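Local coordinates for protein LURP-one-related 15 (Arabidopsis thaliana, PDB 1ZXU), which is of unknown function but may be related to the phospholipid scramblase and tubby-like superfamily of membrane-tethered transcription factors, at residues P30-P35 and N194-F199; D145-G150 and V158-E163; V168-R173 and T190-V195. All blocks are in the same frame, centred on the assembly; numbering follows the deposited sequence.

Interaction 1. Residues P30-P35 and N194-F199; sequences PKYCAP and NVDYAF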
ATOM      1  N   PRO A  30      -3.874   4.891  13.184  1.00 24.58           N
ATOM      2  CA  PRO A  30      -4.620   6.143  12.979  1.00 25.02           C
ATOM      3  C   PRO A  30      -3.768   7.380  12.664  1.00 23.36           C
ATOM      4  O   PRO A  30      -4.284   8.334  12.104  1.00 23.67           O
ATOM      5  CB  PRO A  30      -5.392   6.329  14.322  1.00 25.87           C
ATOM      6  CG  PRO A  30      -4.667   5.488  15.301  1.00 28.68           C
ATOM      7  CD  PRO A  30      -4.141   4.285  14.506  1.00 25.89           C
ATOM      8  N   LYS A  31      -2.474   7.379  12.976  1.00 24.03           N
ATOM      9  CA  LYS A  31      -1.626   8.509  12.631  1.00 24.35           C
ATOM     10  C   LYS A  31      -1.426   8.706  11.112  1.00 26.12           C
ATOM     11  O   LYS A  31      -0.968   9.765  10.669  1.00 24.74           O
ATOM     12  CB  LYS A  31      -0.276   8.449  13.357  1.00 27.35           C
ATOM     13  CG  LYS A  31       0.733   7.503  12.739  1.00 30.66           C
ATOM     14  CD  LYS A  31       2.075   7.595  13.379  1.00 38.81           C
ATOM     15  CE  LYS A  31       2.446   6.274  14.025  1.00 43.09           C
ATOM     16  NZ  LYS A  31       3.704   6.365  14.842  1.00 47.75           N
ATOM     17  N   TYR A  32      -1.805   7.685  10.334  1.00 21.52           N
ATOM     18  CA  TYR A  32      -1.695   7.780   8.885  1.00 22.45           C
ATOM     19  C   TYR A  32      -3.022   8.181   8.257  1.00 22.54           C
ATOM     20  O   TYR A  32      -3.239   7.984   7.084  1.00 20.65           O
ATOM     21  CB  TYR A  32      -1.203   6.434   8.339  1.00 21.03           C
ATOM     22  CG  TYR A  32       0.192   6.129   8.775  1.00 22.34           C
ATOM     23  CD1 TYR A  32       1.259   6.897   8.363  1.00 29.21           C
ATOM     24  CD2 TYR A  32       0.426   5.087   9.628  1.00 22.15           C
ATOM     25  CE1 TYR A  32       2.538   6.616   8.818  1.00 27.87           C
ATOM     26  CE2 TYR A  32       1.687   4.799  10.088  1.00 20.93           C
ATOM     27  CZ  TYR A  32       2.720   5.553   9.673  1.00 23.98           C
ATOM     28  OH  TYR A  32       3.960   5.212  10.162  1.00 29.47           O
ATOM     29  N   CYS A  33      -3.907   8.799   9.029  1.00 23.71           N
ATOM     30  CA  CYS A  33      -5.223   9.204   8.505  1.00 24.37           C
ATOM     31  C   CYS A  33      -5.329  10.716   8.586  1.00 28.73           C
ATOM     32  O   CYS A  33      -5.583  11.247   9.659  1.00 31.32           O
ATOM     33  CB  CYS A  33      -6.348   8.536   9.306  1.00 25.80           C
ATOM     34  SG  CYS A  33      -6.383   6.730   9.230  1.00 28.97           S
ATOM     35  N   ALA A  34      -5.066  11.405   7.479  1.00 29.69           N
ATOM     36  CA  ALA A  34      -5.103  12.886   7.394  1.00 30.46           C
ATOM     37  C   ALA A  34      -6.498  13.415   7.033  1.00 30.79           C
ATOM     38  O   ALA A  34      -7.268  12.737   6.368  1.00 29.84           O
ATOM     39  CB  ALA A  34      -4.082  13.370   6.372  1.00 30.70           C
ATOM     40  N   PRO A  35      -6.844  14.644   7.484  1.00 31.89           N
ATOM     41  CA  PRO A  35      -8.149  15.264   7.243  1.00 32.37           C
ATOM     42  C   PRO A  35      -8.344  15.878   5.861  1.00 31.68           C
ATOM     43  O   PRO A  35      -9.437  16.375   5.561  1.00 35.29           O
ATOM     44  CB  PRO A  35      -8.193  16.386   8.292  1.00 34.09           C
ATOM     45  CG  PRO A  35      -6.797  16.727   8.527  1.00 31.45           C
ATOM     46  CD  PRO A  35      -5.972  15.491   8.326  1.00 33.32           C
ATOM     47  N   ASN A 194      -9.135  10.845   5.785  1.00 18.38           N
ATOM     48  CA  ASN A 194      -9.308   9.832   6.829  1.00 20.78           C
ATOM     49  C   ASN A 194      -9.075   8.378   6.422  1.00 19.00           C
ATOM     50  O   ASN A 194      -9.419   7.452   7.126  1.00 19.07           O
ATOM     51  CB  ASN A 194     -10.705   9.975   7.525  1.00 22.64           C
ATOM     52  CG  ASN A 194     -10.890  11.339   8.133  1.00 32.51           C
ATOM     53  OD1 ASN A 194     -11.862  12.027   7.849  1.00 40.47           O
ATOM     54  ND2 ASN A 194      -9.935  11.751   8.947  1.00 34.42           N
ATOM     55  N   VAL A 195      -8.524   8.195   5.225  1.00 16.50           N
ATOM     56  CA  VAL A 195      -8.112   6.874   4.804  1.00 15.96           C
ATOM     57  C   VAL A 195      -6.617   6.719   5.177  1.00 14.09           C
ATOM     58  O   VAL A 195      -5.823   7.643   5.015  1.00 15.23           O
ATOM     59  CB  VAL A 195      -8.260   6.800   3.276  1.00 14.97           C
ATOM     60  CG1 VAL A 195      -7.639   5.500   2.682  1.00 14.75           C
ATOM     61  CG2 VAL A 195      -9.755   6.872   2.889  1.00 18.28           C
ATOM     62  N   ASP A 196      -6.261   5.519   5.597  1.00 15.66           N
ATOM     63  CA  ASP A 196      -4.898   5.248   6.080  1.00 15.98           C
ATOM     64  C   ASP A 196      -3.933   5.251   4.905  1.00 13.53           C
ATOM     65  O   ASP A 196      -4.004   4.373   4.037  1.00 12.61           O
ATOM     66  CB  ASP A 196      -4.962   3.896   6.771  1.00 15.11           C
ATOM     67  CG  ASP A 196      -3.668   3.516   7.464  1.00 17.74           C
ATOM     68  OD1 ASP A 196      -2.597   3.764   6.885  1.00 14.44           O
ATOM     69  OD2 ASP A 196      -3.747   2.935   8.561  1.00 16.34           O
ATOM     70  N   TYR A 197      -3.059   6.255   4.842  1.00 13.47           N
ATOM     71  CA  TYR A 197      -2.214   6.347   3.630  1.00 12.87           C
ATOM     72  C   TYR A 197      -1.039   5.341   3.662  1.00 12.53           C
ATOM     73  O   TYR A 197      -0.408   5.073   2.618  1.00 12.78           O
ATOM     74  CB  TYR A 197      -1.793   7.810   3.313  1.00 13.35           C
ATOM     75  CG  TYR A 197      -0.745   8.446   4.238  1.00 13.39           C
ATOM     76  CD1 TYR A 197       0.620   8.104   4.130  1.00 16.21           C
ATOM     77  CD2 TYR A 197      -1.153   9.429   5.170  1.00 18.29           C
ATOM     78  CE1 TYR A 197       1.585   8.730   4.941  1.00 21.71           C
ATOM     79  CE2 TYR A 197      -0.191  10.050   5.980  1.00 25.95           C
ATOM     80  CZ  TYR A 197       1.162   9.668   5.856  1.00 24.17           C
ATOM     81  OH  TYR A 197       2.146  10.262   6.661  1.00 31.38           O
ATOM     82  N   ALA A 198      -0.738   4.791   4.840  1.00 12.75           N
ATOM     83  CA  ALA A 198       0.291   3.714   4.874  1.00 10.91           C
ATOM     84  C   ALA A 198      -0.329   2.461   4.282  1.00 13.97           C
ATOM     85  O   ALA A 198       0.282   1.730   3.509  1.00 12.75           O
ATOM     86  CB  ALA A 198       0.813   3.446   6.281  1.00 12.27           C
ATOM     87  N   PHE A 199      -1.585   2.243   4.620  1.00  9.69           N
ATOM     88  CA  PHE A 199      -2.297   1.109   4.003  1.00 12.34           C
ATOM     89  C   PHE A 199      -2.318   1.270   2.457  1.00 11.11           C
ATOM     90  O   PHE A 199      -1.926   0.367   1.717  1.00 11.67           O
ATOM     91  CB  PHE A 199      -3.719   1.112   4.577  1.00 11.65           C
ATOM     92  CG  PHE A 199      -4.651   0.163   3.858  1.00 12.96           C
ATOM     93  CD1 PHE A 199      -4.315  -1.202   3.691  1.00 16.98           C
ATOM     94  CD2 PHE A 199      -5.833   0.655   3.280  1.00 13.46           C
ATOM     95  CE1 PHE A 199      -5.160  -2.085   3.024  1.00 17.83           C
ATOM     96  CE2 PHE A 199      -6.699  -0.220   2.654  1.00 14.42           C
ATOM     97  CZ  PHE A 199      -6.370  -1.592   2.472  1.00 17.34           C
TER
HETATM   98  O   HOH W   1      -4.750  10.099   4.911  1.00 35.37           O
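Tyr-32 to Pro-35 runs against Asn-194 to Ala-198 in nearly opposite directions, 155° apart, and two main-chain hydrogen bonds pin the segments together. Asn-194 N donates to Ala-34 O at 2.7 Å. Tyr-197 N, at the start of helix 197-211, reaches Tyr-32 O at 2.8 Å. A water adds a third link, joining Ala-34 N to Val-195 O.

The Tyr-32 ring lies between two aliphatic groups. Ala-198 CB sits over one face, 3.9 Å from the ring centroid in a CH-pi contact, and Lys-31 CG lies over the centre of the other. The ring's edge turns to the face of Tyr-197 in a T-shaped stack, planes 83° apart, with Tyr-32 CD1 3.7 Å from Tyr-197 CZ. Tyr-197 reaches this position with CG between its own backbone N and carbonyl carbon (chi1 72°), and its side chain also touches Ile-38 and Met-40 of strand 38-43. An alanine in place of Tyr-197 would probably leave the edge of Tyr-32 without its aromatic partner and open a gap beside strand 38-43. Cys-33 SG packs 3.8 Å from Asp-196 CA.

Asp-196 is the N-cap of the helix. Asp-196 OD1 accepts from Phe-199 N at 2.9 Å, the donor standing above the carboxylate plane, and weakly from Ala-198 N, while Tyr-32 CB lies 3.3 Å from the same OD1. OD2 takes the backbone N-H groups of Val-27, Val-28 and Asp-29.

The buried carboxylate thus binds both the helix start and the N-terminal chain. So many N-H donors, together with the positive end of the helix dipole, would be expected to stabilise its negative charge and offset the cost of burying it.

Interaction 2. Residues D145-G150 and V158-E163; sequences DFRVKG and VVYAGE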
ATOM      1  N   ASP A 145     -12.417  -6.995   2.787  1.00 15.05           N
ATOM      2  CA  ASP A 145     -12.583  -5.698   3.424  1.00 14.40           C
ATOM      3  C   ASP A 145     -12.299  -4.499   2.514  1.00 15.43           C
ATOM      4  O   ASP A 145     -12.871  -3.417   2.686  1.00 15.84           O
ATOM      5  CB  ASP A 145     -11.680  -5.636   4.643  1.00 15.08           C
ATOM      6  CG  ASP A 145     -12.084  -6.707   5.669  1.00 21.88           C
ATOM      7  OD1 ASP A 145     -13.197  -6.574   6.236  1.00 20.82           O
ATOM      8  OD2 ASP A 145     -11.352  -7.698   5.825  1.00 17.06           O
ATOM      9  N   PHE A 146     -11.409  -4.701   1.560  1.00 12.99           N
ATOM     10  CA  PHE A 146     -11.168  -3.690   0.497  1.00 11.90           C
ATOM     11  C   PHE A 146     -10.937  -4.435  -0.804  1.00 12.75           C
ATOM     12  O   PHE A 146     -10.447  -5.606  -0.813  1.00 14.25           O
ATOM     13  CB  PHE A 146      -9.914  -2.832   0.801  1.00 13.29           C
ATOM     14  CG  PHE A 146     -10.003  -2.075   2.108  1.00 13.52           C
ATOM     15  CD1 PHE A 146     -10.487  -0.764   2.112  1.00 15.19           C
ATOM     16  CD2 PHE A 146      -9.639  -2.681   3.322  1.00 16.05           C
ATOM     17  CE1 PHE A 146     -10.578  -0.034   3.339  1.00 18.08           C
ATOM     18  CE2 PHE A 146      -9.719  -1.969   4.531  1.00 15.81           C
ATOM     19  CZ  PHE A 146     -10.193  -0.662   4.539  1.00 20.58           C
ATOM     20  N   ARG A 147     -11.148  -3.737  -1.919  1.00 13.13           N
ATOM     21  CA  ARG A 147     -10.810  -4.322  -3.215  1.00 15.52           C
ATOM     22  C   ARG A 147     -10.110  -3.274  -4.081  1.00 16.37           C
ATOM     23  O   ARG A 147     -10.381  -2.072  -3.973  1.00 15.84           O
ATOM     24  CB  ARG A 147     -12.022  -4.884  -3.951  1.00 17.44           C
ATOM     25  CG  ARG A 147     -13.234  -4.025  -3.950  1.00 30.65           C
ATOM     26  CD  ARG A 147     -14.401  -4.833  -4.571  1.00 45.15           C
ATOM     27  NE  ARG A 147     -15.257  -5.415  -3.546  1.00 50.73           N
ATOM     28  CZ  ARG A 147     -16.198  -4.736  -2.901  1.00 50.62           C
ATOM     29  NH1 ARG A 147     -16.393  -3.446  -3.176  1.00 48.27           N
ATOM     30  NH2 ARG A 147     -16.941  -5.342  -1.982  1.00 52.95           N
ATOM     31  N   VAL A 148      -9.242  -3.733  -4.961  1.00 13.67           N
ATOM     32  CA  VAL A 148      -8.656  -2.826  -5.944  1.00 12.16           C
ATOM     33  C   VAL A 148      -9.117  -3.258  -7.344  1.00 15.20           C
ATOM     34  O   VAL A 148      -9.014  -4.436  -7.700  1.00 18.25           O
ATOM     35  CB  VAL A 148      -7.099  -2.915  -5.889  1.00 14.37           C
ATOM     36  CG1 VAL A 148      -6.476  -1.869  -6.832  1.00 13.61           C
ATOM     37  CG2 VAL A 148      -6.561  -2.743  -4.411  1.00 14.47           C
ATOM     38  N   LYS A 149      -9.641  -2.303  -8.098  1.00 16.47           N
ATOM     39  CA  LYS A 149     -10.077  -2.544  -9.489  1.00 18.06           C
ATOM     40  C   LYS A 149      -9.308  -1.604 -10.406  1.00 19.29           C
ATOM     41  O   LYS A 149      -8.527  -0.781  -9.954  1.00 17.13           O
ATOM     42  CB  LYS A 149     -11.557  -2.240  -9.579  1.00 17.47           C
ATOM     43  CG  LYS A 149     -12.395  -3.047  -8.617  1.00 24.40           C
ATOM     44  CD  LYS A 149     -13.935  -2.834  -8.916  1.00 24.29           C
ATOM     45  CE  LYS A 149     -14.756  -3.908  -8.209  1.00 41.40           C
ATOM     46  NZ  LYS A 149     -16.214  -3.563  -8.080  1.00 43.70           N
ATOM     47  N   GLY A 150      -9.494  -1.744 -11.720  1.00 20.54           N
ATOM     48  CA  GLY A 150      -8.837  -0.816 -12.656  1.00 20.88           C
ATOM     49  C   GLY A 150      -7.494  -1.383 -13.055  1.00 23.22           C
ATOM     50  O   GLY A 150      -7.162  -2.501 -12.678  1.00 26.43           O
ATOM     51  N   VAL A 158      -8.322   1.831  -8.681  1.00 13.04           N
ATOM     52  CA  VAL A 158      -9.207   2.458  -7.694  1.00 13.42           C
ATOM     53  C   VAL A 158      -9.292   1.450  -6.550  1.00 13.96           C
ATOM     54  O   VAL A 158      -9.460   0.249  -6.784  1.00 14.28           O
ATOM     55  CB  VAL A 158     -10.617   2.699  -8.261  1.00 13.34           C
ATOM     56  CG1 VAL A 158     -11.445   3.345  -7.211  1.00 15.15           C
ATOM     57  CG2 VAL A 158     -10.527   3.624  -9.520  1.00 19.72           C
ATOM     58  N   VAL A 159      -9.171   1.943  -5.318  1.00 11.00           N
ATOM     59  CA  VAL A 159      -9.334   1.101  -4.141  1.00 10.75           C
ATOM     60  C   VAL A 159     -10.705   1.439  -3.520  1.00 11.41           C
ATOM     61  O   VAL A 159     -10.994   2.627  -3.258  1.00 12.59           O
ATOM     62  CB  VAL A 159      -8.246   1.399  -3.071  1.00 12.94           C
ATOM     63  CG1 VAL A 159      -8.290   0.374  -1.948  1.00 11.60           C
ATOM     64  CG2 VAL A 159      -6.815   1.339  -3.697  1.00 12.70           C
ATOM     65  N   TYR A 160     -11.475   0.369  -3.231  1.00 14.10           N
ATOM     66  CA  TYR A 160     -12.811   0.502  -2.622  1.00 13.43           C
ATOM     67  C   TYR A 160     -12.862  -0.150  -1.271  1.00 15.58           C
ATOM     68  O   TYR A 160     -12.176  -1.185  -1.057  1.00 14.11           O
ATOM     69  CB  TYR A 160     -13.815  -0.241  -3.481  1.00 15.15           C
ATOM     70  CG  TYR A 160     -13.931   0.277  -4.868  1.00 16.67           C
ATOM     71  CD1 TYR A 160     -14.863   1.270  -5.172  1.00 24.09           C
ATOM     72  CD2 TYR A 160     -13.130  -0.226  -5.872  1.00 20.93           C
ATOM     73  CE1 TYR A 160     -14.995   1.754  -6.479  1.00 24.74           C
ATOM     74  CE2 TYR A 160     -13.243   0.251  -7.188  1.00 23.86           C
ATOM     75  CZ  TYR A 160     -14.167   1.245  -7.464  1.00 22.46           C
ATOM     76  OH  TYR A 160     -14.275   1.682  -8.759  1.00 29.50           O
ATOM     77  N   ALA A 161     -13.683   0.416  -0.368  1.00 16.95           N
ATOM     78  CA  ALA A 161     -14.022  -0.209   0.912  1.00 19.12           C
ATOM     79  C   ALA A 161     -15.054  -1.285   0.589  1.00 23.62           C
ATOM     80  O   ALA A 161     -15.958  -1.084  -0.236  1.00 24.63           O
ATOM     81  CB  ALA A 161     -14.623   0.834   1.896  1.00 24.19           C
ATOM     82  N   GLY A 162     -14.886  -2.461   1.174  1.00 26.87           N
ATOM     83  CA  GLY A 162     -15.692  -3.623   0.797  1.00 29.72           C
ATOM     84  C   GLY A 162     -17.179  -3.423   1.124  1.00 37.23           C
ATOM     85  O   GLY A 162     -18.043  -3.693   0.282  1.00 39.61           O
ATOM     86  N   GLU A 163     -17.471  -2.953   2.335  1.00 40.23           N
ATOM     87  CA  GLU A 163     -18.835  -3.044   2.904  1.00 44.71           C
ATOM     88  C   GLU A 163     -19.755  -1.881   2.542  1.00 45.59           C
ATOM     89  O   GLU A 163     -20.872  -1.777   3.072  1.00 47.72           O
ATOM     90  CB  GLU A 163     -18.769  -3.183   4.444  1.00 45.55           C
ATOM     91  CG  GLU A 163     -18.414  -1.884   5.225  1.00 54.14           C
ATOM     92  CD  GLU A 163     -17.319  -1.059   4.543  1.00 63.25           C
ATOM     93  OE1 GLU A 163     -16.258  -1.640   4.212  1.00 70.12           O
ATOM     94  OE2 GLU A 163     -17.527   0.157   4.324  1.00 65.56           O
TER
HETATM   95  O   HOH W   2     -13.737  -2.078   5.026  1.00 33.72           O
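Arg-147 and Tyr-160 form a hydrogen-bonded pair in the antiparallel beta hairpin of strands 146-149 and 158-161, their side chains on the same face as those of Lys-149 and Val-158. The two side chains cross at about a right angle, with Arg-147 CG 3.9 Å from Tyr-160 CB. Arg-147 then bends (chi3 99°), and its guanidinium has Gly-162 CA over one face. Arg-147 NH2 donates to Gly-162 O at 3.0 Å, in the carbonyl plane and on a lone pair, while NH1 makes a salt bridge to Asp-165. Lys-149, extended beyond CG, crosses Tyr-160 with Lys-149 CD 3.6 Å from Tyr-160 CE2; its NZ is too distant from the ring for more than a weak cation-pi attraction.

The other face is apolar. Val-148 and Val-159 meet through their CG2 atoms at 4.2 Å, and both touch Leu-203 of helix 197-211. Phe-146 CD1 lies 3.8 Å from Ala-161 CA.

At the end of the hairpin away from its loop, Asp-145 and Phe-146 form a classic beta bulge opposite Val-133. Here Asp-145 O accepts from Gly-162 N at 2.7 Å, the donor well above the carbonyl plane, and also accepts a hydrogen bond from a water that donates a second one to Glu-163 OE1 at 2.7 Å.

Interaction 3. Residues V168-R173 and T190-V195; sequences VAQMHR and TVYPNV
Gln-170 and Thr-190 exchange two backbone hydrogen bonds, Gln-170 N to Thr-190 O at 2.9 Å and Thr-190 N to Gln-170 O at 2.8 Å, as an antiparallel hydrogen-bonded pair. Next to them stands the non-hydrogen-bonded pair Ala-169 and Val-191. Beyond it Tyr-192 N gives an almost straight bond (177°) to Val-168 O at 3.1 Å, just where Val-168 and Ala-169 form a classic beta bulge opposite Val-159. After strand 187-191 the chain leaves the sheet through a type II turn, Tyr-192 to Val-195.

The packing contacts follow from that turn. It brings Val-195 back against Val-168, with Val-195 CG2 3.6 Å from Val-168 CB, the two side chains crossing at about a right angle. The Tyr-192 ring presents its edge to the strand, Tyr-192 CD2 3.5 Å from Val-168 O, and Thr-190 CG2 lies over one face toward the rim.

Side-chain polar links are fewer. A water joins Tyr-192 OH to Gln-170 OE1, each at 2.8 Å, and Gln-170 NE2 donates to the carbonyl of its selenomethionine neighbour, Met-171. Thr-190 OG1 is hydrogen-bonded to the carboxylate of Asp-39.

With both ends of the Gln-170 amide engaged, its rotation is probably fixed, and backbone bonding continues past the last strand residue to the turn.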
ATOM      1  N   VAL A 168     -11.733   4.736  -1.588  1.00 11.82           N
ATOM      2  CA  VAL A 168     -10.800   5.254  -0.592  1.00 12.26           C
ATOM      3  C   VAL A 168      -9.503   5.819  -1.204  1.00 11.78           C
ATOM      4  O   VAL A 168      -8.813   6.578  -0.542  1.00 11.91           O
ATOM      5  CB  VAL A 168     -10.464   4.219   0.522  1.00 14.26           C
ATOM      6  CG1 VAL A 168     -11.772   3.825   1.296  1.00 14.99           C
ATOM      7  CG2 VAL A 168      -9.839   3.019  -0.048  1.00 12.28           C
ATOM      8  N   ALA A 169      -9.212   5.417  -2.435  1.00 11.29           N
ATOM      9  CA  ALA A 169      -8.054   5.951  -3.163  1.00 10.71           C
ATOM     10  C   ALA A 169      -8.220   5.786  -4.645  1.00 10.97           C
ATOM     11  O   ALA A 169      -8.860   4.830  -5.098  1.00 13.44           O
ATOM     12  CB  ALA A 169      -6.752   5.269  -2.723  1.00 10.12           C
ATOM     13  N   GLN A 170      -7.612   6.696  -5.375  1.00 11.32           N
ATOM     14  CA  GLN A 170      -7.753   6.680  -6.832  1.00 13.30           C
ATOM     15  C   GLN A 170      -6.448   7.084  -7.542  1.00 14.44           C
ATOM     16  O   GLN A 170      -5.901   8.132  -7.238  1.00 14.45           O
ATOM     17  CB  GLN A 170      -8.854   7.712  -7.164  1.00 16.47           C
ATOM     18  CG  GLN A 170      -8.954   8.149  -8.605  1.00 24.85           C
ATOM     19  CD  GLN A 170      -9.885   7.272  -9.351  1.00 32.12           C
ATOM     20  OE1 GLN A 170     -11.079   7.268  -9.050  1.00 30.94           O
ATOM     21  NE2 GLN A 170      -9.355   6.471 -10.300  1.00 30.84           N
HETATM   22  N   MSE A 171      -6.006   6.260  -8.481  1.00 15.61           N
HETATM   23  CA  MSE A 171      -4.871   6.577  -9.312  1.00 14.46           C
HETATM   24  C   MSE A 171      -5.241   7.502 -10.482  1.00 15.62           C
HETATM   25  O   MSE A 171      -6.376   7.435 -11.002  1.00 15.92           O
HETATM   26  CB  MSE A 171      -4.295   5.250  -9.844  1.00 16.43           C
HETATM   27  CG  MSE A 171      -2.912   5.393 -10.431  1.00 19.12           C
HETATM   28 SE   MSE A 171      -2.302   3.596 -10.787  1.00 20.26          SE
HETATM   29  CE  MSE A 171      -1.774   3.134  -8.964  1.00 31.46           C
ATOM     30  N   HIS A 172      -4.302   8.391 -10.847  1.00 15.82           N
ATOM     31  CA  HIS A 172      -4.468   9.324 -12.005  1.00 19.60           C
ATOM     32  C   HIS A 172      -3.189   9.306 -12.801  1.00 18.74           C
ATOM     33  O   HIS A 172      -2.117   9.301 -12.215  1.00 18.76           O
ATOM     34  CB  HIS A 172      -4.603  10.792 -11.559  1.00 22.34           C
ATOM     35  CG  HIS A 172      -5.495  11.005 -10.398  1.00 32.33           C
ATOM     36  ND1 HIS A 172      -5.018  11.134  -9.110  1.00 34.98           N
ATOM     37  CD2 HIS A 172      -6.843  11.149 -10.328  1.00 39.82           C
ATOM     38  CE1 HIS A 172      -6.041  11.321  -8.295  1.00 41.38           C
ATOM     39  NE2 HIS A 172      -7.156  11.333  -9.005  1.00 41.10           N
ATOM     40  N   ARG A 173      -3.302   9.316 -14.126  1.00 19.42           N
ATOM     41  CA  ARG A 173      -2.119   9.352 -14.988  1.00 22.27           C
ATOM     42  C   ARG A 173      -1.625  10.766 -15.036  1.00 24.57           C
ATOM     43  O   ARG A 173      -2.437  11.686 -15.109  1.00 25.30           O
ATOM     44  CB  ARG A 173      -2.456   8.890 -16.425  1.00 25.48           C
ATOM     45  CG  ARG A 173      -1.198   8.817 -17.283  1.00 27.98           C
ATOM     46  CD  ARG A 173      -1.341   7.867 -18.461  1.00 40.70           C
ATOM     47  NE  ARG A 173      -2.256   8.387 -19.461  1.00 37.68           N
ATOM     48  CZ  ARG A 173      -1.906   9.169 -20.484  1.00 46.34           C
ATOM     49  NH1 ARG A 173      -0.639   9.552 -20.656  1.00 43.44           N
ATOM     50  NH2 ARG A 173      -2.837   9.589 -21.338  1.00 47.61           N
ATOM     51  N   THR A 190      -4.395   9.548  -5.301  1.00 12.13           N
ATOM     52  CA  THR A 190      -5.116  10.355  -4.273  1.00 11.97           C
ATOM     53  C   THR A 190      -5.626   9.455  -3.189  1.00 14.27           C
ATOM     54  O   THR A 190      -6.357   8.484  -3.467  1.00 15.59           O
ATOM     55  CB  THR A 190      -6.287  11.134  -4.884  1.00 15.94           C
ATOM     56  OG1 THR A 190      -5.784  11.974  -5.935  1.00 19.04           O
ATOM     57  CG2 THR A 190      -6.988  11.965  -3.770  1.00 17.13           C
ATOM     58  N   VAL A 191      -5.228   9.743  -1.948  1.00 11.96           N
ATOM     59  CA  VAL A 191      -5.813   9.049  -0.792  1.00 11.76           C
ATOM     60  C   VAL A 191      -6.840  10.010  -0.186  1.00 14.69           C
ATOM     61  O   VAL A 191      -6.521  11.185   0.148  1.00 15.44           O
ATOM     62  CB  VAL A 191      -4.722   8.811   0.255  1.00 12.58           C
ATOM     63  CG1 VAL A 191      -5.290   8.218   1.532  1.00 12.01           C
ATOM     64  CG2 VAL A 191      -3.606   7.948  -0.390  1.00 14.44           C
ATOM     65  N   TYR A 192      -8.055   9.534  -0.032  1.00 14.62           N
ATOM     66  CA  TYR A 192      -9.104  10.480   0.399  1.00 15.39           C
ATOM     67  C   TYR A 192      -9.028  10.735   1.897  1.00 17.78           C
ATOM     68  O   TYR A 192      -8.360  10.017   2.646  1.00 16.60           O
ATOM     69  CB  TYR A 192     -10.471   9.952  -0.084  1.00 14.15           C
ATOM     70  CG  TYR A 192     -10.543  10.150  -1.597  1.00 14.28           C
ATOM     71  CD1 TYR A 192     -10.747  11.458  -2.133  1.00 15.24           C
ATOM     72  CD2 TYR A 192     -10.339   9.098  -2.485  1.00 18.47           C
ATOM     73  CE1 TYR A 192     -10.787  11.666  -3.495  1.00 16.94           C
ATOM     74  CE2 TYR A 192     -10.405   9.314  -3.895  1.00 19.35           C
ATOM     75  CZ  TYR A 192     -10.617  10.602  -4.367  1.00 19.94           C
ATOM     76  OH  TYR A 192     -10.652  10.806  -5.722  1.00 22.63           O
ATOM     77  N   PRO A 193      -9.748  11.770   2.381  1.00 21.78           N
ATOM     78  CA  PRO A 193      -9.621  12.110   3.786  1.00 22.01           C
ATOM     79  C   PRO A 193      -9.952  10.977   4.725  1.00 17.74           C
ATOM     80  O   PRO A 193     -10.901  10.192   4.523  1.00 17.97           O
ATOM     81  CB  PRO A 193     -10.644  13.279   3.934  1.00 22.05           C
ATOM     82  CG  PRO A 193     -10.677  13.897   2.589  1.00 26.06           C
ATOM     83  CD  PRO A 193     -10.680  12.677   1.684  1.00 23.98           C
ATOM     84  N   ASN A 194      -9.135  10.845   5.785  1.00 18.38           N
ATOM     85  CA  ASN A 194      -9.308   9.832   6.829  1.00 20.78           C
ATOM     86  C   ASN A 194      -9.075   8.378   6.422  1.00 19.00           C
ATOM     87  O   ASN A 194      -9.419   7.452   7.126  1.00 19.07           O
ATOM     88  CB  ASN A 194     -10.705   9.975   7.525  1.00 22.64           C
ATOM     89  CG  ASN A 194     -10.890  11.339   8.133  1.00 32.51           C
ATOM     90  OD1 ASN A 194     -11.862  12.027   7.849  1.00 40.47           O
ATOM     91  ND2 ASN A 194      -9.935  11.751   8.947  1.00 34.42           N
ATOM     92  N   VAL A 195      -8.524   8.195   5.225  1.00 16.50           N
ATOM     93  CA  VAL A 195      -8.112   6.874   4.804  1.00 15.96           C
ATOM     94  C   VAL A 195      -6.617   6.719   5.177  1.00 14.09           C
ATOM     95  O   VAL A 195      -5.823   7.643   5.015  1.00 15.23           O
ATOM     96  CB  VAL A 195      -8.260   6.800   3.276  1.00 14.97           C
ATOM     97  CG1 VAL A 195      -7.639   5.500   2.682  1.00 14.75           C
ATOM     98  CG2 VAL A 195      -9.755   6.872   2.889  1.00 18.28           C
TER
HETATM   99  O   HOH W   3     -12.229   9.066  -7.217  1.00 39.15           O

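Interactions 2 and 3 belong to the same antiparallel sheet, closed into a barrel round helix 197-211 as in tubby-like proteins. Their centres lie about 11 Å apart, and strands 158-161 and 167-173, one from each, are direct neighbours joined through Val-159 and the Val-168 to Ala-169 bulge. Along the chain interaction 2 closes before interaction 3 opens. Interaction 1 starts ahead of both, and its second segment overlaps that of interaction 3 at Asn-194 and Val-195. Its centre lies about 11 Å from that of interaction 3 and about 16 Å from that of interaction 2, yet Phe-199 meets Phe-146. The last strand thus leads through a short turn into the central helix, whose start is tied to the N-terminal chain.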